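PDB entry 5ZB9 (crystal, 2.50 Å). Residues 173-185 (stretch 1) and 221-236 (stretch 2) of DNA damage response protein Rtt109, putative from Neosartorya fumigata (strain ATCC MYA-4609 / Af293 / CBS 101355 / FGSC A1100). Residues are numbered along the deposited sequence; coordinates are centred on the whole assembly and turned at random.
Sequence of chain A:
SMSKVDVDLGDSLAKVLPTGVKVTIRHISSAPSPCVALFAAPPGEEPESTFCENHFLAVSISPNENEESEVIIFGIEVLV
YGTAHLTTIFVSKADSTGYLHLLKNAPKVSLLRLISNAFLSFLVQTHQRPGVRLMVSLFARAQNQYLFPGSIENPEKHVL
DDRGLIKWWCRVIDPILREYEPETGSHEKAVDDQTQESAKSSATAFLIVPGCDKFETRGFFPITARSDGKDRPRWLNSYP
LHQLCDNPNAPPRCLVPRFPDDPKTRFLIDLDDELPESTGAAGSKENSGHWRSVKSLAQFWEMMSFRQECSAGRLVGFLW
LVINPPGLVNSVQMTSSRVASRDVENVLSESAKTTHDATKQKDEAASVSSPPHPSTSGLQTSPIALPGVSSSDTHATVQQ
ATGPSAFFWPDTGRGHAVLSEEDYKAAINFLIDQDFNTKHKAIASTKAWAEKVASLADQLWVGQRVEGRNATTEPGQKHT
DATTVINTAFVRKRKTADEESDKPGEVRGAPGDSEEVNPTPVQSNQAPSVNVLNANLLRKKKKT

Stretch 1, residues 173-185: IDPILREYEPETG
Stretch 2 221-236: FPITARSDGKDRPRWL

Stretch 1 enters as the end of a helix (173-177), turns through a type I turn from Leu-177 to Tyr-180 and continues as an extended loop; stretch 2 packs along it, burying 751 Å² in total. Pro-222, with its CA 7.1 Å from the CA of Asp-174, opens the contact by setting CG 3.6 Å from Asp-174 CG. After it, residues 223-226 adopt helical phi/psi. Here Thr-224 (chi1 p) points toward the helix end and donates from OG1 to Asp-174 OD2 at 2.7 Å, while accepting a weak bond from Arg-178 NH2 (2.9 Å). Its CB lies over one face of the Arg-178 guanidinium.

Asp-228 (m) closes this polar cluster with a bidentate salt bridge: Arg-178 NH1 reaches Asp-228 OD1 and Arg-178 NH2 reaches Asp-228 OD2, both at 2.9 Å. The extended Arg-178 side chain (m, t, t, chi4 -83°) also donates from NE to Asp-174 OD1 (2.9 Å), so two carboxylates share its charge.

A type I turn from Gly-229 to Arg-232 then brings the chain to Thr-184, 4.9 Å from Arg-232 between CA atoms. Arg-232 CA makes a CA-H...O contact with Glu-183 O (3.3 Å), and its CB packs 3.8 Å from Pro-182 CB. Pro-233 O accepts from two waters: one accepts from Glu-183 N and Arg-234 NE, the other donates to Glu-183 O.

Arg-234, the most extensively covered residue, is folded m, m, m (chi4 -81°). Its guanidinium lies between Leu-177 CG on one face and Pro-182 CA on the opposite face; NH2 donates to Tyr-180 O (3.1 Å) and weakly to Leu-177 O (3.2 Å), holding the turn's carbonyls.

Trp-235 (chi1 -70°, chi2 86°) begins a strand. Its NE1 donates almost linearly to Asp-174 OD1 (2.9 Å, 165°), while CE2 meets Leu-177 CD2 at 3.7 Å and CH2 meets Ile-173 CG2 at 3.9 Å.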

ATOM      1  N   ILE A 173      -4.582  -4.465  -7.738  1.00 20.54           N
ATOM      2  CA  ILE A 173      -4.378  -3.121  -8.258  1.00 20.48           C
ATOM      3  C   ILE A 173      -5.062  -2.891  -9.618  1.00 22.08           C
ATOM      4  O   ILE A 173      -5.578  -1.805  -9.881  1.00 18.72           O
ATOM      5  CB  ILE A 173      -2.850  -2.839  -8.349  1.00 23.29           C
ATOM      6  CG1 ILE A 173      -2.298  -2.630  -6.939  1.00 22.31           C
ATOM      7  CG2 ILE A 173      -2.524  -1.648  -9.251  1.00 13.46           C
ATOM      8  CD1 ILE A 173      -3.058  -1.599  -6.151  1.00 24.84           C
ATOM      9  N   ASP A 174      -5.089  -3.921 -10.464  1.00 22.12           N
ATOM     10  CA  ASP A 174      -5.557  -3.773 -11.851  1.00 21.83           C
ATOM     11  C   ASP A 174      -6.929  -3.081 -11.995  1.00 21.56           C
ATOM     12  O   ASP A 174      -7.053  -2.152 -12.787  1.00 23.56           O
ATOM     13  CB  ASP A 174      -5.585  -5.142 -12.549  1.00 19.28           C
ATOM     14  CG  ASP A 174      -5.591  -5.029 -14.069  1.00 22.53           C
ATOM     15  OD1 ASP A 174      -4.843  -4.194 -14.616  1.00 25.73           O
ATOM     16  OD2 ASP A 174      -6.339  -5.777 -14.725  1.00 24.31           O
ATOM     17  N   PRO A 175      -7.958  -3.508 -11.229  1.00 25.75           N
ATOM     18  CA  PRO A 175      -9.254  -2.835 -11.411  1.00 21.59           C
ATOM     19  C   PRO A 175      -9.265  -1.390 -10.919  1.00 24.86           C
ATOM     20  O   PRO A 175     -10.032  -0.573 -11.436  1.00 29.44           O
ATOM     21  CB  PRO A 175     -10.216  -3.690 -10.580  1.00 19.75           C
ATOM     22  CG  PRO A 175      -9.537  -4.993 -10.423  1.00 20.28           C
ATOM     23  CD  PRO A 175      -8.083  -4.663 -10.324  1.00 22.56           C
ATOM     24  N   ILE A 176      -8.438  -1.073  -9.930  1.00 21.56           N
ATOM     25  CA  ILE A 176      -8.324   0.311  -9.495  1.00 25.94           C
ATOM     26  C   ILE A 176      -7.723   1.125 -10.621  1.00 28.10           C
ATOM     27  O   ILE A 176      -8.246   2.178 -10.992  1.00 28.89           O
ATOM     28  CB  ILE A 176      -7.449   0.462  -8.251  1.00 22.48           C
ATOM     29  CG1 ILE A 176      -7.939  -0.462  -7.146  1.00 25.06           C
ATOM     30  CG2 ILE A 176      -7.447   1.905  -7.782  1.00 16.76           C
ATOM     31  CD1 ILE A 176      -7.193  -0.290  -5.848  1.00 25.23           C
ATOM     32  N   LEU A 177      -6.619   0.606 -11.156  1.00 26.15           N
ATOM     33  CA  LEU A 177      -5.903   1.210 -12.270  1.00 22.57           C
ATOM     34  C   LEU A 177      -6.847   1.531 -13.425  1.00 26.82           C
ATOM     35  O   LEU A 177      -6.801   2.616 -13.993  1.00 25.59           O
ATOM     36  CB  LEU A 177      -4.781   0.270 -12.740  1.00 18.32           C
ATOM     37  CG  LEU A 177      -4.141   0.477 -14.124  1.00 19.50           C
ATOM     38  CD1 LEU A 177      -3.331   1.755 -14.206  1.00 15.38           C
ATOM     39  CD2 LEU A 177      -3.282  -0.723 -14.494  1.00 18.46           C
ATOM     40  N   ARG A 178      -7.724   0.589 -13.748  1.00 22.78           N
ATOM     41  CA  ARG A 178      -8.507   0.683 -14.968  1.00 25.28           C
ATOM     42  C   ARG A 178      -9.821   1.448 -14.818  1.00 30.02           C
ATOM     43  O   ARG A 178     -10.630   1.476 -15.737  1.00 30.46           O
ATOM     44  CB  ARG A 178      -8.764  -0.719 -15.510  1.00 22.17           C
ATOM     45  CG  ARG A 178      -7.483  -1.357 -15.988  1.00 23.75           C
ATOM     46  CD  ARG A 178      -7.715  -2.677 -16.651  1.00 21.64           C
ATOM     47  NE  ARG A 178      -6.449  -3.346 -16.924  1.00 23.08           N
ATOM     48  CZ  ARG A 178      -5.696  -3.100 -17.986  1.00 25.76           C
ATOM     49  NH1 ARG A 178      -6.086  -2.200 -18.880  1.00 24.80           N
ATOM     50  NH2 ARG A 178      -4.554  -3.757 -18.156  1.00 22.62           N
ATOM     51  N   GLU A 179     -10.023   2.073 -13.663  1.00 31.61           N
ATOM     52  CA  GLU A 179     -11.106   3.030 -13.499  1.00 31.79           C
ATOM     53  C   GLU A 179     -10.667   4.396 -14.012  1.00 35.13           C
ATOM     54  O   GLU A 179     -11.474   5.314 -14.125  1.00 39.53           O
ATOM     55  CB  GLU A 179     -11.538   3.125 -12.035  1.00 35.40           C
ATOM     56  CG  GLU A 179     -12.545   2.054 -11.629  1.00 41.93           C
ATOM     57  CD  GLU A 179     -13.800   2.073 -12.497  1.00 61.84           C
ATOM     58  OE1 GLU A 179     -13.867   1.286 -13.472  1.00 64.45           O
ATOM     59  OE2 GLU A 179     -14.719   2.878 -12.206  1.00 66.02           O
ATOM     60  N   TYR A 180      -9.378   4.517 -14.322  1.00 33.25           N
ATOM     61  CA  TYR A 180      -8.792   5.775 -14.769  1.00 27.94           C
ATOM     62  C   TYR A 180      -8.385   5.708 -16.232  1.00 29.88           C
ATOM     63  O   TYR A 180      -8.284   4.625 -16.814  1.00 33.65           O
ATOM     64  CB  TYR A 180      -7.584   6.134 -13.910  1.00 29.44           C
ATOM     65  CG  TYR A 180      -7.921   6.333 -12.451  1.00 30.18           C
ATOM     66  CD1 TYR A 180      -7.823   5.286 -11.544  1.00 27.84           C
ATOM     67  CD2 TYR A 180      -8.340   7.569 -11.982  1.00 26.99           C
ATOM     68  CE1 TYR A 180      -8.134   5.468 -10.211  1.00 26.48           C
ATOM     69  CE2 TYR A 180      -8.654   7.757 -10.657  1.00 27.13           C
ATOM     70  CZ  TYR A 180      -8.552   6.706  -9.773  1.00 30.60           C
ATOM     71  OH  TYR A 180      -8.868   6.903  -8.442  1.00 37.34           O
ATOM     72  N   GLU A 181      -8.145   6.870 -16.823  1.00 31.77           N
ATOM     73  CA  GLU A 181      -7.817   6.942 -18.242  1.00 35.26           C
ATOM     74  C   GLU A 181      -6.389   6.488 -18.525  1.00 33.59           C
ATOM     75  O   GLU A 181      -5.489   6.708 -17.711  1.00 30.54           O
ATOM     76  CB  GLU A 181      -8.021   8.368 -18.758  1.00 35.77           C
ATOM     77  CG  GLU A 181      -9.471   8.784 -18.801  1.00 46.32           C
ATOM     78  CD  GLU A 181     -10.330   7.794 -19.564  1.00 52.09           C
ATOM     79  OE1 GLU A 181     -10.122   7.643 -20.790  1.00 51.78           O
ATOM     80  OE2 GLU A 181     -11.204   7.155 -18.935  1.00 55.17           O
ATOM     81  N   PRO A 182      -6.179   5.844 -19.682  1.00 32.18           N
ATOM     82  CA  PRO A 182      -4.829   5.470 -20.119  1.00 30.00           C
ATOM     83  C   PRO A 182      -3.938   6.688 -20.298  1.00 35.12           C
ATOM     84  O   PRO A 182      -4.433   7.796 -20.488  1.00 42.56           O
ATOM     85  CB  PRO A 182      -5.068   4.771 -21.462  1.00 26.85           C
ATOM     86  CG  PRO A 182      -6.471   4.291 -21.392  1.00 33.51           C
ATOM     87  CD  PRO A 182      -7.215   5.327 -20.591  1.00 28.53           C
ATOM     88  N   GLU A 183      -2.630   6.483 -20.232  1.00 41.05           N
ATOM     89  CA  GLU A 183      -1.676   7.562 -20.453  1.00 43.07           C
ATOM     90  C   GLU A 183      -0.695   7.178 -21.559  1.00 48.99           C
ATOM     91  O   GLU A 183      -0.568   6.005 -21.916  1.00 40.88           O
ATOM     92  CB  GLU A 183      -0.940   7.895 -19.157  1.00 33.24           C
ATOM     93  CG  GLU A 183      -1.878   8.203 -18.001  1.00 38.07           C
ATOM     94  CD  GLU A 183      -1.147   8.565 -16.713  1.00 40.56           C
ATOM     95  OE1 GLU A 183      -0.261   7.787 -16.288  1.00 35.64           O
ATOM     96  OE2 GLU A 183      -1.465   9.628 -16.126  1.00 36.92           O
ATOM     97  N   THR A 184       0.010   8.172 -22.088  1.00 56.95           N
ATOM     98  CA  THR A 184       0.821   7.984 -23.280  1.00 56.21           C
ATOM     99  C   THR A 184       2.309   7.848 -22.993  1.00 65.67           C
ATOM    100  O   THR A 184       3.038   7.223 -23.762  1.00 72.75           O
ATOM    101  CB  THR A 184       0.618   9.146 -24.245  1.00 60.56           C
ATOM    102  OG1 THR A 184       0.534  10.361 -23.490  1.00 68.85           O
ATOM    103  CG2 THR A 184      -0.669   8.952 -25.026  1.00 63.69           C
ATOM    104  N   GLY A 185       2.766   8.435 -21.894  1.00 65.74           N
ATOM    105  CA  GLY A 185       4.176   8.367 -21.556  1.00 77.65           C
ATOM    106  C   GLY A 185       4.723   9.683 -21.040  1.00 86.35           C
ATOM    107  O   GLY A 185       4.587  10.722 -21.693  1.00 84.54           O
ATOM    108  N   PHE A 221       2.375  -9.266 -14.895  1.00 19.14           N
ATOM    109  CA  PHE A 221       1.263  -8.388 -15.261  1.00 23.31           C
ATOM    110  C   PHE A 221      -0.041  -9.178 -15.403  1.00 18.30           C
ATOM    111  O   PHE A 221      -0.022 -10.327 -15.824  1.00 24.05           O
ATOM    112  CB  PHE A 221       1.553  -7.644 -16.578  1.00 20.90           C
ATOM    113  CG  PHE A 221       2.721  -6.687 -16.516  1.00 25.70           C
ATOM    114  CD1 PHE A 221       3.341  -6.380 -15.313  1.00 19.18           C
ATOM    115  CD2 PHE A 221       3.194  -6.083 -17.677  1.00 22.60           C
ATOM    116  CE1 PHE A 221       4.410  -5.497 -15.274  1.00 19.81           C
ATOM    117  CE2 PHE A 221       4.264  -5.200 -17.642  1.00 19.78           C
ATOM    118  CZ  PHE A 221       4.869  -4.904 -16.447  1.00 20.88           C
ATOM    119  N   PRO A 222      -1.183  -8.557 -15.075  1.00 22.24           N
ATOM    120  CA  PRO A 222      -2.482  -9.205 -15.326  1.00 24.23           C
ATOM    121  C   PRO A 222      -2.730  -9.420 -16.828  1.00 25.69           C
ATOM    122  O   PRO A 222      -2.211  -8.654 -17.640  1.00 24.31           O
ATOM    123  CB  PRO A 222      -3.497  -8.213 -14.747  1.00 17.82           C
ATOM    124  CG  PRO A 222      -2.701  -7.250 -13.919  1.00 22.82           C
ATOM    125  CD  PRO A 222      -1.329  -7.218 -14.482  1.00 19.50           C
ATOM    126  N   ILE A 223      -3.523 -10.427 -17.190  1.00 23.83           N
ATOM    127  CA  ILE A 223      -3.746 -10.759 -18.601  1.00 25.60           C
ATOM    128  C   ILE A 223      -4.441  -9.619 -19.360  1.00 24.46           C
ATOM    129  O   ILE A 223      -4.320  -9.508 -20.582  1.00 25.04           O
ATOM    130  CB  ILE A 223      -4.562 -12.080 -18.752  1.00 29.14           C
ATOM    131  CG1 ILE A 223      -4.702 -12.483 -20.230  1.00 34.87           C
ATOM    132  CG2 ILE A 223      -5.920 -11.976 -18.073  1.00 19.23           C
ATOM    133  CD1 ILE A 223      -3.370 -12.587 -20.983  1.00 32.75           C
ATOM    134  N   THR A 224      -5.126  -8.746 -18.633  1.00 21.10           N
ATOM    135  CA  THR A 224      -5.680  -7.537 -19.237  1.00 22.78           C
ATOM    136  C   THR A 224      -4.641  -6.715 -20.021  1.00 25.68           C
ATOM    137  O   THR A 224      -4.992  -6.010 -20.966  1.00 32.34           O
ATOM    138  CB  THR A 224      -6.314  -6.628 -18.171  1.00 26.72           C
ATOM    139  OG1 THR A 224      -5.361  -6.372 -17.132  1.00 28.42           O
ATOM    140  CG2 THR A 224      -7.533  -7.292 -17.565  1.00 15.54           C
ATOM    141  N   ALA A 225      -3.370  -6.814 -19.639  1.00 24.83           N
ATOM    142  CA  ALA A 225      -2.314  -6.023 -20.270  1.00 29.06           C
ATOM    143  C   ALA A 225      -2.016  -6.483 -21.695  1.00 34.01           C
ATOM    144  O   ALA A 225      -1.395  -5.752 -22.477  1.00 30.60           O
ATOM    145  CB  ALA A 225      -1.040  -6.066 -19.434  1.00 22.45           C
ATOM    146  N   ARG A 226      -2.454  -7.691 -22.029  1.00 28.98           N
ATOM    147  CA  ARG A 226      -2.220  -8.233 -23.358  1.00 31.65           C
ATOM    148  C   ARG A 226      -2.927  -7.401 -24.429  1.00 36.06           C
ATOM    149  O   ARG A 226      -2.426  -7.253 -25.547  1.00 36.46           O
ATOM    150  CB  ARG A 226      -2.681  -9.691 -23.432  1.00 32.38           C
ATOM    151  CG  ARG A 226      -2.097 -10.461 -24.613  1.00 41.11           C
ATOM    152  CD  ARG A 226      -2.575 -11.900 -24.627  1.00 43.73           C
ATOM    153  NE  ARG A 226      -4.020 -11.965 -24.438  1.00 49.97           N
ATOM    154  CZ  ARG A 226      -4.722 -13.091 -24.400  1.00 53.79           C
ATOM    155  NH1 ARG A 226      -4.110 -14.263 -24.547  1.00 50.97           N
ATOM    156  NH2 ARG A 226      -6.035 -13.043 -24.213  1.00 48.59           N
ATOM    157  N   SER A 227      -4.074  -6.839 -24.070  1.00 29.95           N
ATOM    158  CA  SER A 227      -4.912  -6.150 -25.042  1.00 39.62           C
ATOM    159  C   SER A 227      -4.825  -4.619 -24.989  1.00 33.82           C
ATOM    160  O   SER A 227      -5.517  -3.937 -25.745  1.00 37.70           O
ATOM    161  CB  SER A 227      -6.369  -6.587 -24.866  1.00 37.45           C
ATOM    162  OG  SER A 227      -6.820  -6.322 -23.556  1.00 43.80           O
ATOM    163  N   ASP A 228      -3.989  -4.077 -24.111  1.00 28.16           N
ATOM    164  CA  ASP A 228      -3.735  -2.639 -24.124  1.00 25.30           C
ATOM    165  C   ASP A 228      -2.910  -2.310 -25.358  1.00 28.60           C
ATOM    166  O   ASP A 228      -2.071  -3.108 -25.770  1.00 27.56           O
ATOM    167  CB  ASP A 228      -3.010  -2.188 -22.853  1.00 25.63           C
ATOM    168  CG  ASP A 228      -3.824  -2.439 -21.592  1.00 29.88           C
ATOM    169  OD1 ASP A 228      -5.005  -2.033 -21.539  1.00 35.93           O
ATOM    170  OD2 ASP A 228      -3.284  -3.050 -20.652  1.00 30.29           O
ATOM    171  N   GLY A 229      -3.154  -1.151 -25.962  1.00 26.91           N
ATOM    172  CA  GLY A 229      -2.395  -0.744 -27.135  1.00 27.89           C
ATOM    173  C   GLY A 229      -0.959  -0.381 -26.802  1.00 26.53           C
ATOM    174  O   GLY A 229      -0.680   0.065 -25.692  1.00 30.15           O
ATOM    175  N   LYS A 230      -0.052  -0.573 -27.758  1.00 27.93           N
ATOM    176  CA  LYS A 230       1.358  -0.222 -27.575  1.00 28.96           C
ATOM    177  C   LYS A 230       1.575   1.223 -27.137  1.00 31.03           C
ATOM    178  O   LYS A 230       2.528   1.511 -26.414  1.00 34.50           O
ATOM    179  CB  LYS A 230       2.155  -0.451 -28.859  1.00 34.33           C
ATOM    180  CG  LYS A 230       2.386  -1.897 -29.237  1.00 42.79           C
ATOM    181  CD  LYS A 230       3.462  -1.996 -30.319  1.00 44.43           C
ATOM    182  CE  LYS A 230       3.124  -3.064 -31.358  1.00 57.36           C
ATOM    183  NZ  LYS A 230       2.033  -2.636 -32.293  1.00 52.46           N
ATOM    184  N   ASP A 231       0.702   2.124 -27.586  1.00 28.16           N
ATOM    185  CA  ASP A 231       0.862   3.556 -27.335  1.00 28.39           C
ATOM    186  C   ASP A 231       0.354   3.986 -25.964  1.00 31.26           C
ATOM    187  O   ASP A 231       0.704   5.059 -25.483  1.00 35.03           O
ATOM    188  CB  ASP A 231       0.152   4.378 -28.424  1.00 27.87           C
ATOM    189  CG  ASP A 231      -1.364   4.145 -28.468  1.00 34.35           C
ATOM    190  OD1 ASP A 231      -1.837   3.076 -28.038  1.00 35.14           O
ATOM    191  OD2 ASP A 231      -2.092   5.037 -28.963  1.00 43.29           O
ATOM    192  N   ARG A 232      -0.479   3.159 -25.339  1.00 29.20           N
ATOM    193  CA  ARG A 232      -1.012   3.486 -24.021  1.00 31.73           C
ATOM    194  C   ARG A 232      -0.984   2.303 -23.061  1.00 29.85           C
ATOM    195  O   ARG A 232      -2.039   1.846 -22.619  1.00 28.87           O
ATOM    196  CB  ARG A 232      -2.450   3.999 -24.135  1.00 34.85           C
ATOM    197  CG  ARG A 232      -2.582   5.449 -24.565  1.00 41.99           C
ATOM    198  CD  ARG A 232      -3.222   5.535 -25.931  1.00 53.37           C
ATOM    199  NE  ARG A 232      -4.312   6.505 -25.990  1.00 54.08           N
ATOM    200  CZ  ARG A 232      -5.578   6.224 -25.695  1.00 54.52           C
ATOM    201  NH1 ARG A 232      -6.506   7.168 -25.786  1.00 54.83           N
ATOM    202  NH2 ARG A 232      -5.915   4.999 -25.311  1.00 45.99           N
ATOM    203  N   PRO A 233       0.219   1.810 -22.724  1.00 25.24           N
ATOM    204  CA  PRO A 233       0.266   0.686 -21.778  1.00 27.10           C
ATOM    205  C   PRO A 233      -0.195   1.113 -20.388  1.00 25.06           C
ATOM    206  O   PRO A 233      -0.022   2.275 -20.002  1.00 20.99           O
ATOM    207  CB  PRO A 233       1.747   0.280 -21.779  1.00 28.32           C
ATOM    208  CG  PRO A 233       2.478   1.541 -22.153  1.00 29.56           C
ATOM    209  CD  PRO A 233       1.565   2.294 -23.088  1.00 27.56           C
ATOM    210  N   ARG A 234      -0.807   0.188 -19.658  1.00 25.91           N
ATOM    211  CA  ARG A 234      -1.263   0.478 -18.308  1.00 21.07           C
ATOM    212  C   ARG A 234      -0.297  -0.123 -17.280  1.00 23.69           C
ATOM    213  O   ARG A 234      -0.278   0.296 -16.122  1.00 21.70           O
ATOM    214  CB  ARG A 234      -2.681  -0.052 -18.094  1.00 27.16           C
ATOM    215  CG  ARG A 234      -3.671   0.264 -19.222  1.00 30.17           C
ATOM    216  CD  ARG A 234      -3.800   1.762 -19.510  1.00 29.04           C
ATOM    217  NE  ARG A 234      -4.060   2.574 -18.320  1.00 23.98           N
ATOM    218  CZ  ARG A 234      -5.256   2.720 -17.765  1.00 24.55           C
ATOM    219  NH1 ARG A 234      -6.298   2.098 -18.281  1.00 29.20           N
ATOM    220  NH2 ARG A 234      -5.413   3.479 -16.691  1.00 22.26           N
ATOM    221  N   TRP A 235       0.498  -1.106 -17.710  1.00 19.11           N
ATOM    222  CA  TRP A 235       1.553  -1.680 -16.872  1.00 19.78           C
ATOM    223  C   TRP A 235       2.927  -1.449 -17.489  1.00 22.72           C
ATOM    224  O   TRP A 235       3.154  -1.739 -18.663  1.00 23.70           O
ATOM    225  CB  TRP A 235       1.319  -3.175 -16.647  1.00 16.84           C
ATOM    226  CG  TRP A 235       0.140  -3.423 -15.762  1.00 20.85           C
ATOM    227  CD1 TRP A 235      -1.163  -3.522 -16.146  1.00 18.71           C
ATOM    228  CD2 TRP A 235       0.152  -3.565 -14.336  1.00 16.57           C
ATOM    229  NE1 TRP A 235      -1.965  -3.728 -15.050  1.00 21.34           N
ATOM    230  CE2 TRP A 235      -1.181  -3.762 -13.928  1.00 19.44           C
ATOM    231  CE3 TRP A 235       1.162  -3.556 -13.369  1.00 21.72           C
ATOM    232  CZ2 TRP A 235      -1.534  -3.948 -12.591  1.00 19.60           C
ATOM    233  CZ3 TRP A 235       0.809  -3.740 -12.036  1.00 20.47           C
ATOM    234  CH2 TRP A 235      -0.526  -3.931 -11.662  1.00 22.19           C
ATOM    235  N   LEU A 236       3.841  -0.916 -16.689  1.00 21.18           N
ATOM    236  CA  LEU A 236       5.192  -0.633 -17.152  1.00 19.63           C
ATOM    237  C   LEU A 236       6.200  -1.235 -16.198  1.00 23.07           C
ATOM    238  O   LEU A 236       6.025  -1.166 -14.983  1.00 20.14           O
ATOM    239  CB  LEU A 236       5.425   0.869 -17.270  1.00 19.36           C
ATOM    240  CG  LEU A 236       4.735   1.582 -18.426  1.00 22.43           C
ATOM    241  CD1 LEU A 236       4.984   3.071 -18.350  1.00 18.15           C
ATOM    242  CD2 LEU A 236       5.242   1.027 -19.731  1.00 20.91           C
TER
HETATM  243  O   HOH W   1      -1.811   4.129 -18.624  1.00 25.19           O
HETATM  244  O   HOH W   2       1.588   4.656 -20.395  1.00 40.49           O